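Local coordinates for LPXTG cell wall surface protein (Streptococcus gordonii, PDB 4IGB) that is a cell-wall-anchored surface protein whose N-terminal region, the part described here, probably serves in adhesion, at residues D198-D203 and L207-Y212; L231-A236 and T240-T245; Q246-S251 and N256-A261; F271-S274 and T278-A281. One frame throughout, in Å; residues are numbered along the deposited sequence.

Interaction 1: D198-D203 and L207-Y212; sequences DIDAID and LKETFY. With NA (sodium ion), chain M.
Glu209 reaches the 198-203 loop with its side chain fully extended, CG trans to its own backbone N (chi1 -176°), and this delivers OE1 to two consecutive backbone amides. Asp200 N meets Glu209 OE1 from above the carboxylate plane at 3.0 Å, whereas Ala201 N lies on the anti lone pair of that oxygen at 2.9 Å. Beside this grip Ile199 crosses Glu209 at about a right angle, with CG2 only 3.2 Å from Glu209 O. The backbones are joined in the same region by Glu209 N to Ala201 O, 2.9 Å long and nearly straight at 177°. Toward the turn, Asp203 OD1 accepts from Leu207 N at 2.9 Å on its syn side, tilted out of the carboxylate plane, and also takes Asn205 N, while OD2 holds Glu277 N. The solvent side is looser: exposed Ile202 and Lys208 lie side by side, CG1 to CG at 4.2 Å, and the lysine chain leads away. Asp198 OD1 and Asp200 OD2 bind the sodium ion, whose ligands also include Thr248 O. Glu209 OE2 is engaged by Tyr273 OH. Asp200 OD1 sits 3.8 Å from Glu209 OE1, so the two amide donors and the nearby cation probably offset the crowding of negative charge.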
loop_
_atom_site.group_PDB
_atom_site.type_symbol
_atom_site.label_atom_id
_atom_site.label_comp_id
_atom_site.label_asym_id
_atom_site.label_seq_id
_atom_site.Cartn_x
_atom_site.Cartn_y
_atom_site.Cartn_z
ATOM N N ASP B 198 9.963 6.417 -12.223
ATOM C CA ASP B 198 10.477 7.554 -12.967
ATOM C C ASP B 198 11.158 8.574 -12.084
ATOM O O ASP B 198 11.054 9.778 -12.327
ATOM C CB ASP B 198 9.364 8.258 -13.764
ATOM C CG ASP B 198 9.935 9.185 -14.836
ATOM O OD1 ASP B 198 10.994 8.823 -15.398
ATOM O OD2 ASP B 198 9.367 10.267 -15.092
ATOM N N ILE B 199 11.874 8.103 -11.070
ATOM C CA ILE B 199 12.679 9.007 -10.260
ATOM C C ILE B 199 13.985 9.279 -11.005
ATOM O O ILE B 199 14.945 8.512 -10.856
ATOM C CB ILE B 199 13.013 8.407 -8.891
ATOM C CG1 ILE B 199 11.726 7.940 -8.201
ATOM C CG2 ILE B 199 13.821 9.420 -8.046
ATOM C CD1 ILE B 199 10.630 8.980 -8.214
ATOM N N ASP B 200 14.026 10.365 -11.782
ATOM C CA ASP B 200 15.063 10.517 -12.802
ATOM C C ASP B 200 15.431 11.947 -13.156
ATOM O O ASP B 200 16.250 12.167 -14.044
ATOM C CB ASP B 200 14.655 9.769 -14.081
ATOM C CG ASP B 200 13.754 10.601 -14.993
ATOM O OD1 ASP B 200 13.015 11.456 -14.481
ATOM O OD2 ASP B 200 13.782 10.402 -16.229
ATOM N N ALA B 201 14.851 12.926 -12.471
ATOM C CA ALA B 201 15.145 14.315 -12.808
ATOM C C ALA B 201 16.380 14.821 -12.087
ATOM O O ALA B 201 16.554 14.583 -10.897
ATOM C CB ALA B 201 13.950 15.223 -12.520
ATOM N N ILE B 202 17.236 15.518 -12.833
ATOM C CA ILE B 202 18.404 16.175 -12.284
ATOM C C ILE B 202 18.569 17.499 -13.016
ATOM O O ILE B 202 18.517 17.537 -14.244
ATOM C CB ILE B 202 19.670 15.298 -12.470
ATOM C CG1 ILE B 202 19.461 13.921 -11.825
ATOM C CG2 ILE B 202 20.911 15.998 -11.918
ATOM C CD1 ILE B 202 20.691 13.035 -11.812
ATOM N N ASP B 203 18.746 18.591 -12.280
ATOM C CA ASP B 203 18.884 19.892 -12.933
ATOM C C ASP B 203 20.323 20.406 -12.870
ATOM O O ASP B 203 21.214 19.714 -12.376
ATOM C CB ASP B 203 17.887 20.921 -12.373
ATOM C CG ASP B 203 18.165 21.306 -10.923
ATOM O OD1 ASP B 203 19.236 20.943 -10.390
ATOM O OD2 ASP B 203 17.301 21.994 -10.317
ATOM N N LEU B 207 20.508 19.568 -8.116
ATOM C CA LEU B 207 19.429 19.002 -7.325
ATOM C C LEU B 207 19.008 17.714 -8.002
ATOM O O LEU B 207 19.106 17.585 -9.215
ATOM C CB LEU B 207 18.246 19.963 -7.254
ATOM C CG LEU B 207 18.529 21.238 -6.480
ATOM C CD1 LEU B 207 17.387 22.231 -6.650
ATOM C CD2 LEU B 207 18.758 20.888 -5.022
ATOM N N LYS B 208 18.527 16.761 -7.225
ATOM C CA LYS B 208 18.137 15.477 -7.784
ATOM C C LYS B 208 16.792 15.055 -7.229
ATOM O O LYS B 208 16.545 15.147 -6.031
ATOM C CB LYS B 208 19.187 14.425 -7.441
ATOM C CG LYS B 208 20.599 14.802 -7.894
ATOM C CD LYS B 208 21.661 13.984 -7.178
ATOM C CE LYS B 208 23.061 14.321 -7.705
ATOM N NZ LYS B 208 24.139 13.692 -6.882
ATOM N N GLU B 209 15.926 14.595 -8.114
ATOM C CA GLU B 209 14.625 14.087 -7.725
ATOM C C GLU B 209 14.778 12.940 -6.735
ATOM O O GLU B 209 15.503 11.977 -6.995
ATOM C CB GLU B 209 13.880 13.598 -8.960
ATOM C CG GLU B 209 12.465 13.133 -8.660
ATOM C CD GLU B 209 11.687 12.833 -9.923
ATOM O OE1 GLU B 209 12.324 12.655 -10.990
ATOM O OE2 GLU B 209 10.443 12.795 -9.849
ATOM N N THR B 210 14.083 13.049 -5.608
ATOM C CA THR B 210 14.245 12.110 -4.509
ATOM C C THR B 210 12.904 11.685 -3.920
ATOM O O THR B 210 12.058 12.540 -3.615
ATOM C CB THR B 210 15.052 12.763 -3.380
ATOM O OG1 THR B 210 16.294 13.245 -3.893
ATOM C CG2 THR B 210 15.301 11.780 -2.240
ATOM N N PHE B 211 12.714 10.372 -3.774
ATOM C CA PHE B 211 11.609 9.798 -3.003
ATOM C C PHE B 211 12.191 9.244 -1.720
ATOM O O PHE B 211 13.251 8.602 -1.743
ATOM C CB PHE B 211 10.964 8.638 -3.769
ATOM C CG PHE B 211 9.836 7.950 -3.014
ATOM C CD1 PHE B 211 8.547 8.486 -3.013
ATOM C CD2 PHE B 211 10.058 6.769 -2.332
ATOM C CE1 PHE B 211 7.504 7.848 -2.323
ATOM C CE2 PHE B 211 9.028 6.126 -1.645
ATOM C CZ PHE B 211 7.746 6.669 -1.644
ATOM N N TYR B 212 11.522 9.479 -0.592
ATOM C CA TYR B 212 12.019 8.908 0.643
ATOM C C TYR B 212 10.940 8.358 1.556
ATOM O O TYR B 212 9.777 8.707 1.435
ATOM C CB TYR B 212 12.908 9.891 1.387
ATOM C CG TYR B 212 12.260 11.176 1.859
ATOM C CD1 TYR B 212 12.387 12.353 1.124
ATOM C CD2 TYR B 212 11.574 11.227 3.071
ATOM C CE1 TYR B 212 11.825 13.532 1.571
ATOM C CE2 TYR B 212 11.027 12.399 3.530
ATOM C CZ TYR B 212 11.149 13.547 2.781
ATOM O OH TYR B 212 10.589 14.719 3.244
HETATM NA NA NA M . 11.496 10.253 -17.573
HETATM O O HOH W 1 9.303 9.767 -18.543
#

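Interaction 2: L231-A236 and T240-T245; sequences LVQEEA and TSWIAT
Gln233 and Trp242 run side by side in the same direction from a non-hydrogen-bonded pair, and their polar ends meet. Trp242 NE1 donates to Gln233 OE1 over 2.9 Å, but the bond is bent (140° at the hydrogen) and the donor stands above the amide's carbonyl plane; amide and indole planes are turned 68° against each other. With CG trans to its backbone N and the chain extended beyond, Gln233 carries its carboxamide along the indole. Gln233 NE2 donates to Glu235 OE2, which sits near the amide plane, at 2.7 Å, and this fixes the amide's rotation from its other end; Arg223 and Glu16 add further bonds to OE1 and NE2. Thr240 CG2 rests on one indole face, 3.7 Å above the plane and offset toward the rim, while Tyr216 packs edge-to-face with the ring. Leu231 crosses Trp242 at about a right angle, CD1 4.1 Å from Trp242 CB.

Across the sheet, the face bearing Val232, Glu234, Ser241 and Ile243 is mixed. Val232 CB packs on Ile243 CB at 4.3 Å, Ile243 CD1 lies 3.6 Å from Glu234 OE1, the chains running at a slant, and a water links Ser241 OG to Glu234 O. The hydrogen-bonded pairs Val232-Ile243 and Glu234-Ser241 supply four backbone bonds, with Ile243 N to Val232 O at 2.8 Å. Strand axes 4.6 Å apart, running 160° from parallel, complete the evidence for an antiparallel beta hairpin, with strand 232-235 at the outer edge of an eight-stranded antiparallel sheet.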
loop_
_atom_site.group_PDB
_atom_site.type_symbol
_atom_site.label_atom_id
_atom_site.label_comp_id
_atom_site.label_asym_id
_atom_site.label_seq_id
_atom_site.Cartn_x
_atom_site.Cartn_y
_atom_site.Cartn_z
ATOM N N LEU B 231 19.010 3.751 -9.080
ATOM C CA LEU B 231 18.822 4.792 -8.073
ATOM C C LEU B 231 19.869 4.627 -6.986
ATOM O O LEU B 231 20.257 3.507 -6.655
ATOM C CB LEU B 231 17.423 4.696 -7.461
ATOM C CG LEU B 231 16.274 4.701 -8.473
ATOM C CD1 LEU B 231 14.950 4.534 -7.761
ATOM C CD2 LEU B 231 16.300 5.970 -9.314
ATOM N N VAL B 232 20.346 5.736 -6.438
ATOM C CA VAL B 232 21.187 5.633 -5.260
ATOM C C VAL B 232 20.272 5.488 -4.038
ATOM O O VAL B 232 19.337 6.280 -3.858
ATOM C CB VAL B 232 22.102 6.857 -5.103
ATOM C CG1 VAL B 232 22.662 6.939 -3.689
ATOM C CG2 VAL B 232 23.232 6.807 -6.127
ATOM N N GLN B 233 20.519 4.468 -3.220
ATOM C CA GLN B 233 19.766 4.301 -1.988
ATOM C C GLN B 233 20.599 4.824 -0.838
ATOM O O GLN B 233 21.693 4.340 -0.561
ATOM C CB GLN B 233 19.365 2.852 -1.730
ATOM C CG GLN B 233 18.649 2.691 -0.385
ATOM C CD GLN B 233 18.053 1.315 -0.196
ATOM O OE1 GLN B 233 17.530 0.712 -1.143
ATOM N NE2 GLN B 233 18.143 0.794 1.026
ATOM N N GLU B 234 20.075 5.827 -0.168
ATOM C CA GLU B 234 20.850 6.519 0.822
ATOM C C GLU B 234 20.135 6.438 2.153
ATOM O O GLU B 234 19.060 7.004 2.317
ATOM C CB GLU B 234 21.010 7.963 0.387
ATOM C CG GLU B 234 21.492 8.890 1.457
ATOM C CD GLU B 234 21.677 10.282 0.913
ATOM O OE1 GLU B 234 22.589 10.462 0.073
ATOM O OE2 GLU B 234 20.889 11.178 1.300
ATOM N N GLU B 235 20.743 5.740 3.103
ATOM C CA GLU B 235 20.132 5.542 4.410
ATOM C C GLU B 235 20.702 6.481 5.466
ATOM O O GLU B 235 21.872 6.368 5.862
ATOM C CB GLU B 235 20.291 4.086 4.846
ATOM C CG GLU B 235 19.384 3.140 4.080
ATOM C CD GLU B 235 19.761 1.691 4.243
ATOM O OE1 GLU B 235 20.595 1.377 5.120
ATOM O OE2 GLU B 235 19.220 0.860 3.491
ATOM N N ALA B 236 19.869 7.419 5.912
ATOM C CA ALA B 236 20.216 8.281 7.027
ATOM C C ALA B 236 19.493 7.745 8.255
ATOM O O ALA B 236 18.714 6.789 8.161
ATOM C CB ALA B 236 19.829 9.727 6.739
ATOM N N THR B 240 15.245 6.880 4.637
ATOM C CA THR B 240 16.022 6.342 3.541
ATOM C C THR B 240 15.494 6.964 2.252
ATOM O O THR B 240 14.285 7.063 2.059
ATOM C CB THR B 240 15.930 4.799 3.519
ATOM O OG1 THR B 240 16.571 4.286 4.691
ATOM C CG2 THR B 240 16.605 4.206 2.283
ATOM N N SER B 241 16.401 7.409 1.390
ATOM C CA SER B 241 16.019 8.118 0.172
ATOM C C SER B 241 16.448 7.348 -1.056
ATOM O O SER B 241 17.475 6.669 -1.043
ATOM C CB SER B 241 16.678 9.494 0.128
ATOM O OG SER B 241 16.189 10.338 1.153
ATOM N N TRP B 242 15.662 7.464 -2.119
ATOM C CA TRP B 242 16.034 6.903 -3.406
ATOM C C TRP B 242 16.253 8.042 -4.382
ATOM O O TRP B 242 15.333 8.809 -4.672
ATOM C CB TRP B 242 14.984 5.898 -3.880
ATOM C CG TRP B 242 15.054 4.660 -3.058
ATOM C CD1 TRP B 242 15.831 3.556 -3.297
ATOM C CD2 TRP B 242 14.373 4.407 -1.818
ATOM N NE1 TRP B 242 15.652 2.627 -2.301
ATOM C CE2 TRP B 242 14.759 3.124 -1.381
ATOM C CE3 TRP B 242 13.461 5.133 -1.045
ATOM C CZ2 TRP B 242 14.268 2.552 -0.214
ATOM C CZ3 TRP B 242 12.967 4.556 0.119
ATOM C CH2 TRP B 242 13.373 3.283 0.519
ATOM N N ILE B 243 17.486 8.168 -4.863
ATOM C CA ILE B 243 17.908 9.389 -5.537
ATOM C C ILE B 243 18.207 9.146 -7.006
ATOM O O ILE B 243 18.880 8.181 -7.349
ATOM C CB ILE B 243 19.125 9.992 -4.830
ATOM C CG1 ILE B 243 18.776 10.260 -3.356
ATOM C CG2 ILE B 243 19.579 11.281 -5.535
ATOM C CD1 ILE B 243 19.970 10.471 -2.447
ATOM N N ALA B 244 17.671 10.010 -7.865
ATOM C CA ALA B 244 17.835 9.881 -9.312
ATOM C C ALA B 244 19.296 9.902 -9.744
ATOM O O ALA B 244 20.107 10.647 -9.197
ATOM C CB ALA B 244 17.072 10.977 -10.036
ATOM N N THR B 245 19.626 9.088 -10.742
ATOM C CA THR B 245 20.965 9.124 -11.327
ATOM C C THR B 245 20.956 9.327 -12.842
ATOM O O THR B 245 21.962 9.742 -13.414
ATOM C CB THR B 245 21.792 7.861 -10.995
ATOM O OG1 THR B 245 21.139 6.702 -11.531
ATOM C CG2 THR B 245 21.945 7.705 -9.490
HETATM O O HOH W 2 18.211 9.822 3.035
HETATM O O HOH W 3 16.292 5.101 7.376
#

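Interaction 3: Q246-S251 and N256-A261; sequences QITGGS and NVSGLA. With NA (sodium ion), chain M.
The carboxamide of Gln246 is the one flat side-chain group that meets the other segment, and it does so through an end atom: Gln246 NE2 comes 4.3 Å from Val257 CG1, a loose approach by a solvent-exposed residue. The closer meeting is made by Thr248, whose two branches are split between two partners. Its OG1 forms a 2.6 Å hydrogen bond with Ser258 OG. The Thr248 and Val257 side chains slide past each other in opposite directions, CG2 to CG1 3.3 Å. That carbon separation is shorter than usual van der Waals contact and is best read with some caution. Thr248 chi1 of 50° puts OG1 between its backbone N and carbonyl carbon and leaves CG2 beside the backbone N, opposite the carbonyl carbon, where it meets Val257 CG1. Ser258 takes the matching conformation (chi1 62°) and its OG is bonded to Glu254 O as well, so the hydroxyl pair is tied to the helix. Through its backbone, Thr248 O binds the sodium ion at 2.5 Å, joining Asp198 and Asp200 in the site. The contact thus brings together the chain leading into helix 250-256 and the chain leaving it toward strand 261-264.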
loop_
_atom_site.group_PDB
_atom_site.type_symbol
_atom_site.label_atom_id
_atom_site.label_comp_id
_atom_site.label_asym_id
_atom_site.label_seq_id
_atom_site.Cartn_x
_atom_site.Cartn_y
_atom_site.Cartn_z
ATOM N N GLN B 246 19.833 9.044 -13.497
ATOM C CA GLN B 246 19.794 9.162 -14.951
ATOM C C GLN B 246 18.382 9.230 -15.511
ATOM O O GLN B 246 17.421 8.809 -14.866
ATOM C CB GLN B 246 20.550 8.001 -15.600
ATOM C CG GLN B 246 20.033 6.624 -15.198
ATOM C CD GLN B 246 20.593 5.510 -16.074
ATOM O OE1 GLN B 246 21.675 4.967 -15.814
ATOM N NE2 GLN B 246 19.851 5.162 -17.121
ATOM N N ILE B 247 18.271 9.763 -16.723
ATOM C CA ILE B 247 17.008 9.810 -17.441
ATOM C C ILE B 247 16.522 8.401 -17.734
ATOM O O ILE B 247 17.315 7.527 -18.077
ATOM C CB ILE B 247 17.173 10.552 -18.765
ATOM C CG1 ILE B 247 17.819 11.911 -18.517
ATOM C CG2 ILE B 247 15.828 10.731 -19.449
ATOM C CD1 ILE B 247 16.911 12.850 -17.793
ATOM N N THR B 248 15.224 8.176 -17.580
ATOM C CA THR B 248 14.606 6.905 -17.942
ATOM C C THR B 248 13.331 7.197 -18.705
ATOM O O THR B 248 12.530 8.030 -18.281
ATOM C CB THR B 248 14.222 6.056 -16.701
ATOM O OG1 THR B 248 13.469 6.863 -15.783
ATOM C CG2 THR B 248 15.464 5.527 -16.005
ATOM N N GLY B 249 13.130 6.511 -19.824
ATOM C CA GLY B 249 11.916 6.697 -20.589
ATOM C C GLY B 249 11.163 5.399 -20.775
ATOM O O GLY B 249 11.763 4.320 -20.808
ATOM N N GLY B 250 9.844 5.503 -20.900
ATOM C CA GLY B 250 8.998 4.340 -21.077
ATOM C C GLY B 250 8.670 3.628 -19.774
ATOM O O GLY B 250 9.472 3.602 -18.839
ATOM N N SER B 251 7.489 3.030 -19.731
ATOM C CA SER B 251 6.996 2.327 -18.555
ATOM C C SER B 251 7.986 1.331 -17.950
ATOM O O SER B 251 8.243 1.365 -16.744
ATOM C CB SER B 251 5.704 1.597 -18.895
ATOM O OG SER B 251 5.270 0.828 -17.787
ATOM N N ASN B 256 11.376 -0.270 -13.569
ATOM C CA ASN B 256 12.499 -1.158 -13.271
ATOM C C ASN B 256 13.846 -0.467 -13.070
ATOM O O ASN B 256 14.630 -0.874 -12.217
ATOM C CB ASN B 256 12.590 -2.264 -14.330
ATOM C CG ASN B 256 11.376 -3.193 -14.302
ATOM O OD1 ASN B 256 11.067 -3.796 -13.270
ATOM N ND2 ASN B 256 10.666 -3.285 -15.426
ATOM N N VAL B 257 14.120 0.571 -13.855
ATOM C CA VAL B 257 15.381 1.281 -13.747
ATOM C C VAL B 257 15.332 2.440 -12.742
ATOM O O VAL B 257 16.284 2.662 -11.976
ATOM C CB VAL B 257 15.835 1.829 -15.115
ATOM C CG1 VAL B 257 17.016 2.771 -14.939
ATOM C CG2 VAL B 257 16.181 0.669 -16.072
ATOM N N SER B 258 14.234 3.189 -12.750
ATOM C CA SER B 258 14.129 4.355 -11.881
ATOM C C SER B 258 12.945 4.280 -10.901
ATOM O O SER B 258 12.488 5.306 -10.409
ATOM C CB SER B 258 14.037 5.628 -12.719
ATOM O OG SER B 258 12.869 5.624 -13.538
ATOM N N GLY B 259 12.477 3.073 -10.598
ATOM C CA GLY B 259 11.384 2.896 -9.654
ATOM C C GLY B 259 11.580 1.721 -8.712
ATOM O O GLY B 259 12.582 1.013 -8.788
ATOM N N LEU B 260 10.628 1.501 -7.813
ATOM C CA LEU B 260 10.746 0.408 -6.862
ATOM C C LEU B 260 9.403 0.169 -6.198
ATOM O O LEU B 260 8.484 0.958 -6.377
ATOM C CB LEU B 260 11.804 0.724 -5.801
ATOM C CG LEU B 260 11.521 1.904 -4.861
ATOM C CD1 LEU B 260 12.252 1.732 -3.537
ATOM C CD2 LEU B 260 11.905 3.224 -5.510
ATOM N N ALA B 261 9.302 -0.910 -5.424
ATOM C CA ALA B 261 8.067 -1.255 -4.740
ATOM C C ALA B 261 8.329 -1.481 -3.262
ATOM O O ALA B 261 9.315 -2.120 -2.886
ATOM C CB ALA B 261 7.418 -2.489 -5.359
HETATM NA NA NA M . 11.496 10.253 -17.573
HETATM O O HOH W 1 9.303 9.767 -18.543
#

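Interaction 4: F271-S274 and T278-A281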
loop_
_atom_site.group_PDB
_atom_site.type_symbol
_atom_site.label_atom_id
_atom_site.label_comp_id
_atom_site.label_asym_id
_atom_site.label_seq_id
_atom_site.Cartn_x
_atom_site.Cartn_y
_atom_site.Cartn_z
ATOM N N PHE B 271 5.963 8.888 3.702
ATOM C CA PHE B 271 6.954 9.064 2.645
ATOM C C PHE B 271 7.213 10.534 2.415
ATOM O O PHE B 271 6.615 11.399 3.054
ATOM C CB PHE B 271 6.497 8.403 1.335
ATOM C CG PHE B 271 5.279 9.055 0.710
ATOM C CD1 PHE B 271 4.004 8.752 1.163
ATOM C CD2 PHE B 271 5.413 9.976 -0.328
ATOM C CE1 PHE B 271 2.878 9.349 0.584
ATOM C CE2 PHE B 271 4.297 10.570 -0.911
ATOM C CZ PHE B 271 3.030 10.255 -0.457
ATOM N N GLY B 272 8.125 10.820 1.501
ATOM C CA GLY B 272 8.458 12.186 1.183
ATOM C C GLY B 272 8.889 12.222 -0.267
ATOM O O GLY B 272 9.143 11.181 -0.876
ATOM N N TYR B 273 8.942 13.419 -0.825
ATOM C CA TYR B 273 9.386 13.612 -2.190
ATOM C C TYR B 273 10.048 14.961 -2.243
ATOM O O TYR B 273 9.514 15.934 -1.701
ATOM C CB TYR B 273 8.193 13.611 -3.143
ATOM C CG TYR B 273 8.557 13.915 -4.592
ATOM C CD1 TYR B 273 9.043 12.916 -5.432
ATOM C CD2 TYR B 273 8.401 15.196 -5.118
ATOM C CE1 TYR B 273 9.379 13.187 -6.757
ATOM C CE2 TYR B 273 8.724 15.474 -6.447
ATOM C CZ TYR B 273 9.220 14.468 -7.256
ATOM O OH TYR B 273 9.538 14.738 -8.569
ATOM N N SER B 274 11.209 15.041 -2.878
ATOM C CA SER B 274 11.798 16.356 -3.121
ATOM C C SER B 274 12.129 16.526 -4.597
ATOM O O SER B 274 12.491 15.562 -5.278
ATOM C CB SER B 274 13.007 16.631 -2.218
ATOM O OG SER B 274 14.101 15.788 -2.518
ATOM N N THR B 278 12.479 21.998 -11.263
ATOM C CA THR B 278 11.216 21.705 -11.934
ATOM C C THR B 278 11.025 20.230 -12.275
ATOM O O THR B 278 11.481 19.762 -13.312
ATOM C CB THR B 278 10.986 22.592 -13.206
ATOM O OG1 THR B 278 9.731 22.248 -13.814
ATOM C CG2 THR B 278 12.109 22.412 -14.236
ATOM N N CYS B 279 10.338 19.497 -11.403
ATOM C CA CYS B 279 9.954 18.129 -11.727
ATOM C C CYS B 279 8.831 17.677 -10.820
ATOM O O CYS B 279 8.515 18.330 -9.831
ATOM C CB CYS B 279 11.137 17.157 -11.626
ATOM S SG CYS B 279 11.683 16.762 -9.935
ATOM N N SER B 280 8.209 16.566 -11.178
ATOM C CA SER B 280 7.170 16.002 -10.347
ATOM C C SER B 280 7.129 14.506 -10.583
ATOM O O SER B 280 7.719 14.001 -11.551
ATOM C CB SER B 280 5.820 16.634 -10.678
ATOM O OG SER B 280 5.404 16.274 -11.980
ATOM N N ALA B 281 6.452 13.802 -9.686
ATOM C CA ALA B 281 6.284 12.367 -9.818
ATOM C C ALA B 281 4.837 11.988 -9.545
ATOM O O ALA B 281 4.096 12.723 -8.884
ATOM C CB ALA B 281 7.221 11.621 -8.861
#
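Tyr273 carries this contact almost alone, laying its ring and hydroxyl against the side chains of Cys279 and Ala281 and the backbone of Ser280. Its CG stands trans to the backbone N (chi1 176°) and chi2 is 82°, a conformation that sends the ring straight off strand 268-274 toward strand 280-287. The ring meets its neighbours at a slant, neither squarely on a face nor at an edge: Tyr273 CE1 is 3.4 Å from Ala281 CB, and CZ lies 3.8 Å from that same methyl. Beyond the ring, the hydroxyl end tucks against the main chain, with Tyr273 OH 3.1 Å from Ser280 C. Cys279 holds its sulfur between its own backbone N and carbonyl carbon (chi1 73°), which places SG near the phenol oxygen, 3.3 Å from Tyr273 OH.

Ser280 turns the other way. Its CB points away from the tyrosine, and OG bonds Glu151 instead, so only its backbone takes part here. The nearest CA pair, Tyr273 and Ala281, is 8.3 Å apart, too far for strand pairing; the two strands belong to different antiparallel sheets, and the tyrosine fills the distance between them. Ile152 of strand 149-153 also touches the ring. The phenol's hydrogen-bond partner, Glu209, comes from outside both segments. The chemistry is therefore mixed, with apolar and main-chain packing along one part of a buried tyrosine and one hydrogen bond at the phenol oxygen, and the carboxylate probably offsets the cost of burying the hydroxyl between sheets.

Overall arrangement
All four contacts lie in the N-terminal domain, on one side of the chain's centre. Interaction 4 is the buried one, packing one sheet on another; interactions 1, 2 and 3 each combine buried and exposed residues. Strands 268-274, 210-214 and 239-243 are successive neighbours in one sheet, so interactions 1, 2 and 4 share it, and interaction 1 touches both of the others: Phe211 O meets Trp242 N, and Tyr212 O meets Gly272 N. Interactions 1 and 3 touch as well, and also share the sodium ion and a water. Chemistry follows place: backbone pairing in the 231-245 hairpin, carboxylate and metal bonding in the loops, and mostly apolar packing between sheets.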